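Local coordinates for protein synthesis inhibitor I (Hordeum vulgare, PDB 4FBC) that belongs to the ribosome-inactivating protein family, acting as a plant inhibitor of protein synthesis, with adenosine monophosphate bound in this model, at residues 17-22 against 137-142; 66-71 against 77-82. The protein carries 3 engineered substitutions. One frame throughout, in Å; residues are numbered along the deposited sequence.

Contact 1 of 2, residues 17-22 against 137-142; sequences ATFNVQ and QQLADA
Val21 and Leu139 form the main apolar contact between the end of an outer strand and a helix. Val21 lies just past strand 16-20 and directs its CB toward helix 136-147. Its CA is 6.2 Å from the CA of Ala140. The two Val21 methyls serve different partners. CG1 rests on the Leu139 branch, 3.9 Å from Leu139 CD2 and equally close to Leu139 CG. CG2 reaches the next residue of the helix, 4.0 Å from Ala140 CB. Phe19 joins from within the strand. Its CG is anti to the backbone N (chi1 -179°), which places the CE2 edge of the ring beside Leu139. Phe19 CE2 then comes 3.9 Å from Leu139 CD2. The methyl sits at the ring edge, in the ring plane. Leu139 CD2 therefore touches both Phe19 and Val21.

Polar bonds shape each segment separately. Gln22 N donates to Asn20 OD1 over 3.0 Å, which makes an Asx turn at the strand end. The bond is nearly straight, but the donor stands well above the carbonyl plane of Asn20. On the helix, Gln137 NE2 donates to Asp141 OD1 over 3.0 Å, one turn on. Arg136, just before the helical segment, gives NH1 to Val21 O, so a polar link lies beside the apolar one.

Other parts of the fold complete the core. The Phe19 ring meets that of Phe31 on helix 25-39. Leu139 also packs on Leu170 and Met173 of helix 157-179. The contact is thus a strand-to-helix seam of the ribosome-inactivating protein fold, in which helices pack on one face of the mixed N-terminal sheet, here at its outer strand.

Contact 2 of 2, residues 66-71 against 77-82; sequences HVVLKA and GLTLAI
His66 swings its ring beside its own backbone N (chi1 -72°), where Thr79 CG2 meets it over the sheet. Thr79 CG2 lies 3.5 Å from His66 ND1, oblique to the ring. Val68 sends CG1 away from its N (chi1 174°) and over the backbone of Gly77. Val68 CG1 is 3.6 Å from Gly77 CA, an approach possible because Gly77 has no side chain there. The other Val68 methyl, CG2, faces Thr79 OG1.

Four backbone hydrogen bonds join the antiparallel strands. Val67 and Leu80 form one hydrogen-bonded pair, Leu69 and Leu78 the other. Leu80 N reaches Val67 O over 2.8 Å, almost straight and in the carbonyl plane. Val67 N to Leu80 O is longer, at 3.1 Å. The CA-H groups of His66, Val68 and Thr79 make CA-H...O contacts to carbonyl oxygens of the partner strand.

The other face carries Val67, Leu69, Leu78 and Leu80. Val67 CG2 lies 3.8 Å from Ile82 CD1, and Leu69 CD1 lies 4.1 Å from Leu80 CD1. Val174 and Leu170 of helix 157-179 cover this side, and Val143 of helix 136-147 meets Leu69 and Leu78. The Ile82 side chain is about 7 Å from adenosine monophosphate and touches Ile87 of its pocket.

His66 NE2 is hydrogen-bonded to Val10 O, and Lys70 NZ to Pro73 O. The hairpin thus holds its register by backbone bonds, with the face of Val67, Leu69, Leu78 and Leu80 apolar against helices and the face of His66, Val68, Thr79 and Ala81 more polar.

How the contacts relate
From the N terminus the chain first runs through strand 16-20, which supplies one side of contact 1. It later enters strand 64-70, turns, and returns along strand 78-83. This hairpin is contact 2, and it closes a short loop. Only afterwards does the chain reach helix 136-147 and close the long loop of contact 1. Contact 2 therefore nests within contact 1 without crossing it. The two meet because strands 16-20 and 64-70 are parallel neighbours in one sheet. Probable hydrogen bonds join Ala17 O to Val68 N and Val21 N to Lys70 O. Together they tie the outer strand of the sheet, its hairpin and a covering helix.

Contact 1 of 2, residues 17-22 against 137-142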
loop_
_atom_site.group_PDB
_atom_site.type_symbol
_atom_site.label_atom_id
_atom_site.label_comp_id
_atom_site.label_asym_id
_atom_site.label_seq_id
_atom_site.Cartn_x
_atom_site.Cartn_y
_atom_site.Cartn_z
ATOM N N ALA A 17 3.244 5.158 10.960
ATOM C CA ALA A 17 2.775 6.382 10.314
ATOM C C ALA A 17 1.363 6.664 10.796
ATOM O O ALA A 17 0.528 5.764 10.840
ATOM C CB ALA A 17 2.803 6.241 8.786
ATOM N N THR A 18 1.080 7.915 11.148
ATOM C CA THR A 18 -0.216 8.251 11.714
ATOM C C THR A 18 -0.890 9.335 10.884
ATOM O O THR A 18 -0.236 10.287 10.442
ATOM C CB THR A 18 -0.077 8.709 13.188
ATOM O OG1 THR A 18 0.425 7.624 13.979
ATOM C CG2 THR A 18 -1.418 9.148 13.755
ATOM N N PHE A 19 -2.187 9.169 10.641
ATOM C CA PHE A 19 -2.958 10.194 9.950
ATOM C C PHE A 19 -4.288 10.439 10.651
ATOM O O PHE A 19 -5.021 9.506 10.980
ATOM C CB PHE A 19 -3.187 9.811 8.481
ATOM C CG PHE A 19 -3.961 10.841 7.696
ATOM C CD1 PHE A 19 -3.439 12.115 7.488
ATOM C CD2 PHE A 19 -5.208 10.536 7.163
ATOM C CE1 PHE A 19 -4.146 13.066 6.761
ATOM C CE2 PHE A 19 -5.931 11.482 6.430
ATOM C CZ PHE A 19 -5.397 12.754 6.233
ATOM N N ASN A 20 -4.589 11.714 10.882
ATOM C CA ASN A 20 -5.887 12.138 11.379
ATOM C C ASN A 20 -6.816 12.335 10.180
ATOM O O ASN A 20 -6.526 13.139 9.295
ATOM C CB ASN A 20 -5.691 13.428 12.194
ATOM C CG ASN A 20 -6.965 14.239 12.364
ATOM O OD1 ASN A 20 -8.084 13.732 12.258
ATOM N ND2 ASN A 20 -6.789 15.525 12.650
ATOM N N VAL A 21 -7.931 11.606 10.150
ATOM C CA VAL A 21 -8.794 11.597 8.965
ATOM C C VAL A 21 -9.462 12.941 8.671
ATOM O O VAL A 21 -10.015 13.134 7.587
ATOM C CB VAL A 21 -9.873 10.474 9.006
ATOM C CG1 VAL A 21 -9.234 9.134 9.316
ATOM C CG2 VAL A 21 -10.958 10.785 10.023
ATOM N N GLN A 22 -9.420 13.866 9.626
ATOM C CA GLN A 22 -9.974 15.201 9.393
ATOM C C GLN A 22 -8.898 16.215 8.985
ATOM O O GLN A 22 -9.197 17.397 8.773
ATOM C CB GLN A 22 -10.768 15.694 10.616
ATOM C CG GLN A 22 -12.058 14.903 10.903
ATOM C CD GLN A 22 -13.097 14.986 9.773
ATOM O OE1 GLN A 22 -13.329 16.053 9.187
ATOM N NE2 GLN A 22 -13.730 13.854 9.471
ATOM N N GLN A 137 -15.176 11.119 3.955
ATOM C CA GLN A 137 -16.190 10.398 4.724
ATOM C C GLN A 137 -16.070 8.873 4.576
ATOM O O GLN A 137 -16.311 8.134 5.536
ATOM C CB GLN A 137 -17.605 10.857 4.369
ATOM C CG GLN A 137 -18.616 10.469 5.429
ATOM C CD GLN A 137 -18.280 11.098 6.767
ATOM O OE1 GLN A 137 -18.094 12.312 6.855
ATOM N NE2 GLN A 137 -18.164 10.276 7.809
ATOM N N GLN A 138 -15.697 8.405 3.387
ATOM C CA GLN A 138 -15.500 6.966 3.185
ATOM C C GLN A 138 -14.339 6.462 4.017
ATOM O O GLN A 138 -14.369 5.335 4.517
ATOM C CB GLN A 138 -15.261 6.629 1.706
ATOM C CG GLN A 138 -16.492 6.751 0.821
ATOM C CD GLN A 138 -16.841 8.193 0.498
ATOM O OE1 GLN A 138 -16.121 9.124 0.875
ATOM N NE2 GLN A 138 -17.946 8.383 -0.214
ATOM N N LEU A 139 -13.305 7.290 4.142
ATOM C CA LEU A 139 -12.160 6.966 4.984
ATOM C C LEU A 139 -12.587 6.893 6.440
ATOM O O LEU A 139 -12.297 5.916 7.135
ATOM C CB LEU A 139 -11.050 8.003 4.795
ATOM C CG LEU A 139 -9.826 7.878 5.700
ATOM C CD1 LEU A 139 -9.133 6.552 5.454
ATOM C CD2 LEU A 139 -8.841 9.030 5.477
ATOM N N ALA A 140 -13.298 7.921 6.896
ATOM C CA ALA A 140 -13.778 7.962 8.270
ATOM C C ALA A 140 -14.752 6.820 8.565
ATOM O O ALA A 140 -14.695 6.224 9.630
ATOM C CB ALA A 140 -14.433 9.316 8.574
ATOM N N ASP A 141 -15.654 6.525 7.634
ATOM C CA ASP A 141 -16.622 5.442 7.861
ATOM C C ASP A 141 -15.941 4.069 7.874
ATOM O O ASP A 141 -16.325 3.184 8.638
ATOM C CB ASP A 141 -17.754 5.472 6.825
ATOM C CG ASP A 141 -18.693 6.661 7.010
ATOM O OD1 ASP A 141 -18.616 7.327 8.062
ATOM O OD2 ASP A 141 -19.516 6.917 6.104
ATOM N N ALA A 142 -14.926 3.895 7.032
ATOM C CA ALA A 142 -14.160 2.650 7.027
ATOM C C ALA A 142 -13.388 2.479 8.335
ATOM O O ALA A 142 -13.332 1.372 8.893
ATOM C CB ALA A 142 -13.213 2.596 5.835
#

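Contact 2 of 2, residues 66-71 against 77-82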
loop_
_atom_site.group_PDB
_atom_site.type_symbol
_atom_site.label_atom_id
_atom_site.label_comp_id
_atom_site.label_asym_id
_atom_site.label_seq_id
_atom_site.Cartn_x
_atom_site.Cartn_y
_atom_site.Cartn_z
ATOM N N HIS A 66 3.301 -0.190 11.009
ATOM C CA HIS A 66 1.926 0.138 11.365
ATOM C C HIS A 66 1.482 1.457 10.758
ATOM O O HIS A 66 2.271 2.392 10.609
ATOM C CB HIS A 66 1.752 0.215 12.883
ATOM C CG HIS A 66 1.794 -1.119 13.559
ATOM N ND1 HIS A 66 1.646 -1.267 14.923
ATOM C CD2 HIS A 66 1.970 -2.365 13.058
ATOM C CE1 HIS A 66 1.730 -2.550 15.232
ATOM N NE2 HIS A 66 1.930 -3.237 14.120
ATOM N N VAL A 67 0.210 1.507 10.392
ATOM C CA VAL A 67 -0.445 2.766 10.072
ATOM C C VAL A 67 -1.550 2.962 11.092
ATOM O O VAL A 67 -2.358 2.055 11.334
ATOM C CB VAL A 67 -1.002 2.772 8.643
ATOM C CG1 VAL A 67 -1.988 3.932 8.449
ATOM C CG2 VAL A 67 0.141 2.871 7.643
ATOM N N VAL A 68 -1.573 4.133 11.714
ATOM C CA VAL A 68 -2.642 4.457 12.653
ATOM C C VAL A 68 -3.535 5.544 12.074
ATOM O O VAL A 68 -3.057 6.627 11.724
ATOM C CB VAL A 68 -2.081 4.903 14.007
ATOM C CG1 VAL A 68 -3.205 5.375 14.909
ATOM C CG2 VAL A 68 -1.328 3.749 14.656
ATOM N N LEU A 69 -4.824 5.241 11.966
ATOM C CA LEU A 69 -5.799 6.159 11.401
ATOM C C LEU A 69 -6.734 6.625 12.509
ATOM O O LEU A 69 -7.443 5.820 13.112
ATOM C CB LEU A 69 -6.592 5.486 10.277
ATOM C CG LEU A 69 -5.767 5.006 9.081
ATOM C CD1 LEU A 69 -6.643 4.279 8.064
ATOM C CD2 LEU A 69 -5.034 6.179 8.421
ATOM N N LYS A 70 -6.736 7.930 12.770
ATOM C CA LYS A 70 -7.483 8.493 13.892
ATOM C C LYS A 70 -8.694 9.303 13.429
ATOM O O LYS A 70 -8.602 10.078 12.483
ATOM C CB LYS A 70 -6.549 9.374 14.731
ATOM C CG LYS A 70 -5.350 8.618 15.291
ATOM C CD LYS A 70 -4.290 9.547 15.872
ATOM C CE LYS A 70 -4.852 10.420 16.976
ATOM N NZ LYS A 70 -3.769 11.061 17.773
ATOM N N ALA A 71 -9.827 9.132 14.106
ATOM C CA ALA A 71 -11.023 9.910 13.792
ATOM C C ALA A 71 -10.806 11.390 14.092
ATOM O O ALA A 71 -11.481 12.253 13.524
ATOM C CB ALA A 71 -12.216 9.387 14.569
ATOM N N GLY A 77 -6.567 5.485 17.636
ATOM C CA GLY A 77 -6.540 5.159 16.224
ATOM C C GLY A 77 -6.811 3.701 15.918
ATOM O O GLY A 77 -6.610 2.833 16.767
ATOM N N LEU A 78 -7.295 3.445 14.704
ATOM C CA LEU A 78 -7.338 2.092 14.160
ATOM C C LEU A 78 -5.946 1.749 13.662
ATOM O O LEU A 78 -5.372 2.493 12.860
ATOM C CB LEU A 78 -8.334 2.012 13.001
ATOM C CG LEU A 78 -8.256 0.755 12.130
ATOM C CD1 LEU A 78 -8.732 -0.473 12.900
ATOM C CD2 LEU A 78 -9.058 0.927 10.848
ATOM N N THR A 79 -5.382 0.641 14.141
ATOM C CA THR A 79 -4.017 0.280 13.756
ATOM C C THR A 79 -4.053 -0.777 12.664
ATOM O O THR A 79 -4.760 -1.786 12.784
ATOM C CB THR A 79 -3.172 -0.214 14.948
ATOM O OG1 THR A 79 -3.188 0.766 15.992
ATOM C CG2 THR A 79 -1.716 -0.455 14.529
ATOM N N LEU A 80 -3.313 -0.521 11.591
ATOM C CA LEU A 80 -3.183 -1.462 10.485
ATOM C C LEU A 80 -1.796 -2.082 10.523
ATOM O O LEU A 80 -0.809 -1.374 10.718
ATOM C CB LEU A 80 -3.347 -0.726 9.155
ATOM C CG LEU A 80 -4.587 0.145 9.008
ATOM C CD1 LEU A 80 -4.653 0.739 7.599
ATOM C CD2 LEU A 80 -5.832 -0.668 9.303
ATOM N N ALA A 81 -1.713 -3.394 10.313
ATOM C CA ALA A 81 -0.431 -4.074 10.198
ATOM C C ALA A 81 -0.143 -4.366 8.729
ATOM O O ALA A 81 -0.888 -5.096 8.069
ATOM C CB ALA A 81 -0.440 -5.369 11.007
ATOM N N ILE A 82 0.941 -3.791 8.218
ATOM C CA ILE A 82 1.259 -3.863 6.795
ATOM C C ILE A 82 2.696 -4.348 6.606
ATOM O O ILE A 82 3.598 -3.929 7.326
ATOM C CB ILE A 82 1.077 -2.467 6.129
ATOM C CG1 ILE A 82 -0.350 -1.949 6.345
ATOM C CG2 ILE A 82 1.393 -2.536 4.646
ATOM C CD1 ILE A 82 -0.544 -0.458 5.961
#